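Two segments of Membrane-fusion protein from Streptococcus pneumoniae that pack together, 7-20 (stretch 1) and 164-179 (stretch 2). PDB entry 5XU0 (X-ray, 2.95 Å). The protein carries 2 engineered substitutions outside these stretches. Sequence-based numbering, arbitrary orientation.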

# COMPACT_ATOMS: atom_id res chain seq x y z
N GLY B 7 13.69 0.15 37.39
CA GLY B 7 13.42 1.06 36.29
C GLY B 7 14.68 1.27 35.48
O GLY B 7 15.78 0.89 35.90
N THR B 8 14.50 1.87 34.31
CA THR B 8 15.61 2.16 33.43
C THR B 8 15.72 3.66 33.19
O THR B 8 14.72 4.39 33.23
CB THR B 8 15.48 1.42 32.09
OG1 THR B 8 14.23 1.75 31.48
CG2 THR B 8 15.54 -0.08 32.30
N VAL B 9 16.96 4.10 32.97
CA VAL B 9 17.24 5.49 32.66
C VAL B 9 16.84 5.75 31.21
O VAL B 9 17.45 5.23 30.28
CB VAL B 9 18.72 5.84 32.90
CG1 VAL B 9 18.93 7.35 32.79
CG2 VAL B 9 19.16 5.34 34.26
N THR B 10 15.79 6.54 31.03
CA THR B 10 15.33 6.92 29.71
C THR B 10 15.40 8.43 29.58
O THR B 10 15.44 9.17 30.57
CB THR B 10 13.90 6.45 29.45
OG1 THR B 10 12.98 7.45 29.91
CG2 THR B 10 13.62 5.15 30.19
N ALA B 11 15.42 8.89 28.34
CA ALA B 11 15.36 10.32 28.10
C ALA B 11 13.91 10.78 28.06
O ALA B 11 12.98 9.98 27.94
CB ALA B 11 16.07 10.69 26.81
N LYS B 12 13.73 12.09 28.19
CA LYS B 12 12.41 12.68 28.20
C LYS B 12 11.98 13.13 26.80
O LYS B 12 10.87 12.83 26.36
CB LYS B 12 12.38 13.87 29.16
CG LYS B 12 11.11 14.69 29.11
CD LYS B 12 11.07 15.70 30.24
CE LYS B 12 9.68 16.28 30.41
NZ LYS B 12 9.59 17.15 31.61
N ASN B 13 12.85 13.84 26.10
CA ASN B 13 12.53 14.45 24.82
C ASN B 13 13.35 13.81 23.72
O ASN B 13 14.56 13.61 23.87
CB ASN B 13 12.79 15.96 24.87
CG ASN B 13 12.05 16.63 26.01
OD1 ASN B 13 10.84 16.47 26.16
ND2 ASN B 13 12.78 17.39 26.83
N GLU B 14 12.69 13.47 22.61
CA GLU B 14 13.35 12.88 21.47
C GLU B 14 12.58 13.27 20.21
O GLU B 14 11.48 13.82 20.27
CB GLU B 14 13.44 11.36 21.60
CG GLU B 14 12.09 10.69 21.80
CD GLU B 14 12.12 9.20 21.50
OE1 GLU B 14 13.03 8.77 20.76
OE2 GLU B 14 11.24 8.48 22.00
N GLN B 15 13.19 12.98 19.06
CA GLN B 15 12.59 13.30 17.78
C GLN B 15 13.11 12.34 16.72
O GLN B 15 14.33 12.15 16.59
CB GLN B 15 12.90 14.75 17.37
CG GLN B 15 12.19 15.18 16.10
CD GLN B 15 12.66 16.53 15.61
OE1 GLN B 15 13.85 16.75 15.37
NE2 GLN B 15 11.72 17.46 15.44
N TYR B 16 12.18 11.73 16.00
CA TYR B 16 12.46 10.97 14.80
C TYR B 16 12.03 11.79 13.59
O TYR B 16 10.94 12.37 13.58
CB TYR B 16 11.71 9.63 14.78
CG TYR B 16 12.02 8.69 15.92
CD1 TYR B 16 13.01 7.73 15.81
CD2 TYR B 16 11.28 8.73 17.10
CE1 TYR B 16 13.28 6.85 16.84
CE2 TYR B 16 11.54 7.86 18.14
CZ TYR B 16 12.55 6.92 18.00
OH TYR B 16 12.82 6.04 19.03
N VAL B 17 12.88 11.83 12.57
CA VAL B 17 12.48 12.35 11.27
C VAL B 17 12.60 11.18 10.29
O VAL B 17 13.68 10.60 10.10
CB VAL B 17 13.29 13.59 10.83
CG1 VAL B 17 13.28 14.63 11.94
CG2 VAL B 17 14.70 13.27 10.39
N TYR B 18 11.45 10.79 9.75
CA TYR B 18 11.30 9.72 8.78
C TYR B 18 11.24 10.32 7.38
O TYR B 18 10.87 11.48 7.20
CB TYR B 18 10.03 8.90 9.03
CG TYR B 18 9.79 8.47 10.47
CD1 TYR B 18 10.40 7.33 10.98
CD2 TYR B 18 8.93 9.18 11.30
CE1 TYR B 18 10.16 6.93 12.28
CE2 TYR B 18 8.70 8.78 12.60
CZ TYR B 18 9.31 7.66 13.09
OH TYR B 18 9.09 7.25 14.39
N PHE B 19 11.59 9.51 6.39
CA PHE B 19 11.51 9.95 5.01
C PHE B 19 10.07 10.27 4.63
O PHE B 19 9.12 9.64 5.11
CB PHE B 19 12.08 8.87 4.08
CG PHE B 19 12.13 9.27 2.64
CD1 PHE B 19 13.17 10.03 2.15
CD2 PHE B 19 11.12 8.89 1.77
CE1 PHE B 19 13.22 10.41 0.82
CE2 PHE B 19 11.15 9.26 0.44
CZ PHE B 19 12.21 10.02 -0.03
N ASP B 20 9.91 11.26 3.76
CA ASP B 20 8.60 11.68 3.28
C ASP B 20 8.68 11.87 1.77
O ASP B 20 9.26 12.85 1.30
CB ASP B 20 8.14 12.96 3.97
CG ASP B 20 6.67 13.27 3.74
OD1 ASP B 20 6.06 12.65 2.84
OD2 ASP B 20 6.13 14.14 4.44
N ALA B 164 8.41 -0.53 5.91
CA ALA B 164 7.90 0.15 7.08
C ALA B 164 8.36 1.60 7.08
O ALA B 164 8.56 2.19 6.03
CB ALA B 164 8.36 -0.55 8.34
N SER B 165 8.56 2.15 8.26
CA SER B 165 8.94 3.56 8.32
C SER B 165 10.46 3.68 8.27
O SER B 165 11.17 2.95 8.97
CB SER B 165 8.40 4.22 9.59
OG SER B 165 7.02 3.91 9.77
N GLN B 166 10.95 4.59 7.43
CA GLN B 166 12.39 4.77 7.24
C GLN B 166 12.87 5.90 8.14
O GLN B 166 12.72 7.08 7.80
CB GLN B 166 12.70 5.05 5.77
CG GLN B 166 12.18 4.00 4.81
CD GLN B 166 13.24 3.54 3.82
OE1 GLN B 166 13.21 3.91 2.64
NE2 GLN B 166 14.18 2.73 4.29
N VAL B 167 13.44 5.55 9.29
CA VAL B 167 14.03 6.55 10.17
C VAL B 167 15.25 7.13 9.48
O VAL B 167 16.22 6.41 9.20
CB VAL B 167 14.40 5.94 11.53
CG1 VAL B 167 15.10 6.99 12.40
CG2 VAL B 167 13.19 5.35 12.22
N MSE B 168 15.23 8.43 9.22
CA MSE B 168 16.38 9.06 8.59
C MSE B 168 17.27 9.75 9.61
O MSE B 168 18.49 9.68 9.50
CB MSE B 168 15.93 10.05 7.53
CG MSE B 168 16.13 9.54 6.11
SE MSE B 168 16.29 10.99 4.84
CE MSE B 168 14.65 11.91 5.30
N VAL B 169 16.69 10.41 10.61
CA VAL B 169 17.50 11.02 11.67
C VAL B 169 16.79 10.88 13.00
O VAL B 169 15.59 11.17 13.11
CB VAL B 169 17.83 12.50 11.37
CG1 VAL B 169 18.31 13.22 12.61
CG2 VAL B 169 18.89 12.58 10.30
N HIS B 170 17.52 10.44 14.02
CA HIS B 170 17.02 10.27 15.37
C HIS B 170 17.89 11.07 16.33
O HIS B 170 19.11 10.86 16.38
CB HIS B 170 16.99 8.80 15.78
CG HIS B 170 16.36 8.55 17.11
ND1 HIS B 170 16.52 7.37 17.80
CD2 HIS B 170 15.57 9.34 17.89
CE1 HIS B 170 15.86 7.44 18.94
NE2 HIS B 170 15.28 8.62 19.02
N ILE B 171 17.25 11.97 17.08
CA ILE B 171 17.92 12.86 18.01
C ILE B 171 17.20 12.77 19.35
O ILE B 171 15.99 12.51 19.40
CB ILE B 171 17.96 14.32 17.50
CG1 ILE B 171 16.59 15.00 17.63
CG2 ILE B 171 18.41 14.38 16.06
CD1 ILE B 171 16.34 15.59 19.00
N VAL B 172 17.93 12.98 20.44
CA VAL B 172 17.33 12.86 21.76
C VAL B 172 18.15 13.68 22.76
O VAL B 172 19.38 13.67 22.73
CB VAL B 172 17.21 11.38 22.19
CG1 VAL B 172 18.52 10.66 21.99
CG2 VAL B 172 16.80 11.28 23.62
N SER B 173 17.44 14.38 23.64
CA SER B 173 18.09 15.22 24.64
C SER B 173 18.72 14.37 25.73
O SER B 173 18.06 13.53 26.35
CB SER B 173 17.07 16.18 25.27
OG SER B 173 17.66 16.96 26.29
N ASN B 174 20.02 14.58 25.96
CA ASN B 174 20.71 13.96 27.08
C ASN B 174 20.65 14.81 28.34
O ASN B 174 21.32 14.50 29.33
CB ASN B 174 22.17 13.67 26.71
CG ASN B 174 22.75 12.51 27.51
OD1 ASN B 174 22.08 11.93 28.36
ND2 ASN B 174 24.01 12.17 27.23
N GLU B 175 19.87 15.89 28.32
CA GLU B 175 19.49 16.61 29.52
C GLU B 175 18.07 16.19 29.91
O GLU B 175 17.40 15.44 29.19
CB GLU B 175 19.59 18.12 29.31
CG GLU B 175 20.86 18.57 28.60
CD GLU B 175 20.64 18.88 27.13
OE1 GLU B 175 21.17 19.90 26.64
OE2 GLU B 175 19.93 18.09 26.45
N ASN B 176 17.62 16.68 31.06
CA ASN B 176 16.31 16.34 31.62
C ASN B 176 16.04 14.84 31.54
O ASN B 176 15.06 14.38 30.96
CB ASN B 176 15.18 17.12 30.93
CG ASN B 176 15.54 18.56 30.68
OD1 ASN B 176 16.48 19.10 31.27
ND2 ASN B 176 14.79 19.21 29.79
N LEU B 177 16.96 14.07 32.11
CA LEU B 177 16.82 12.62 32.10
C LEU B 177 15.74 12.18 33.08
O LEU B 177 15.40 12.89 34.03
CB LEU B 177 18.15 11.94 32.43
CG LEU B 177 18.88 11.33 31.24
CD1 LEU B 177 19.11 12.38 30.18
CD2 LEU B 177 20.20 10.71 31.67
N GLN B 178 15.18 11.00 32.83
CA GLN B 178 14.16 10.41 33.68
C GLN B 178 14.46 8.93 33.84
O GLN B 178 15.39 8.39 33.24
CB GLN B 178 12.75 10.64 33.11
CG GLN B 178 12.47 12.08 32.67
CD GLN B 178 11.02 12.32 32.31
OE1 GLN B 178 10.35 13.16 32.92
NE2 GLN B 178 10.53 11.60 31.31
N VAL B 179 13.67 8.26 34.68
CA VAL B 179 13.68 6.80 34.74
C VAL B 179 12.24 6.31 34.75
O VAL B 179 11.37 6.95 35.35
CB VAL B 179 14.46 6.25 35.96
CG1 VAL B 179 15.94 6.23 35.71
CG2 VAL B 179 14.21 7.10 37.16

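The two stretches pair as antiparallel strands in two separate ladders. In the ladder that is longer within these stretches, strand 14-18 runs at 157° to strand 167-172, with axes 4.6 Å apart at closest approach. Gln 15 sits in a hydrogen-bonded pair with Ile 171, Gln 15 N to Ile 171 O at 2.9 Å and Ile 171 N to Gln 15 O at 3.0 Å; likewise Val 17 N to Val 169 O at 2.8 Å and Val 169 N to Val 17 O at 3.1 Å. Then the register slips by one. At this beta bulge Val 17 O also accepts from Met 168 N at 2.8 Å, so one carbonyl serves two successive amides, and pairing resumes with Phe 19 N to Gln 166 O at 3.0 Å. At the other end, Ser 173 N reaches Asn 13 O at 3.0 Å. Beyond it the register shifts by two across loops, and the second ladder closes through Thr 10 N to Gln 178 O and Gln 178 N to Thr 10 O, both 2.9 Å.

The side chains of Glu 14, Tyr 16, His 170 and Val 172 share one face of the first ladder, and there the polar chemistry concentrates. Tyr 16 and His 170 form a non-hydrogen-bonded pair, and their rings stack face to face, centroids 3.9 Å apart and planes at 19°. With chi1 m on Tyr 16 and t on His 170, the side-chain ends approach one another. His 170 NE2 donates to Glu 14 OE1 at 2.8 Å. The buried histidine thus uses both a ring face and its edge, while the carboxylate supplies an acceptor from a partly exposed position.

The opposite face carries Gln 15, Val 17, Val 169 and Ile 171. Beta-branched residues suit this buried strand surface: Val 17 CG2 packs 3.4 Å from Val 169 CB. The aliphatic part of Gln 15 joins them, Gln 15 CB 3.7 Å from Ile 171 CG1, while its side-chain NE2 is hydrogen-bonded elsewhere in the structure.

Around the bulge, Tyr 18 CE1 lies 3.4 Å from Val 167 CG2, and Phe 19 CD1 meets the selenomethionine methyl, Met 168 CE, at 4.0 Å. In the second ladder Val 9 CG2 contacts Val 179 CG1 at 3.6 Å. Between ladders, small Ala 11 sits close against valine, with Ala 11 CB 3.3 Å from Val 172 CG2. Together the stretches bury 1286 Å², counting both sides.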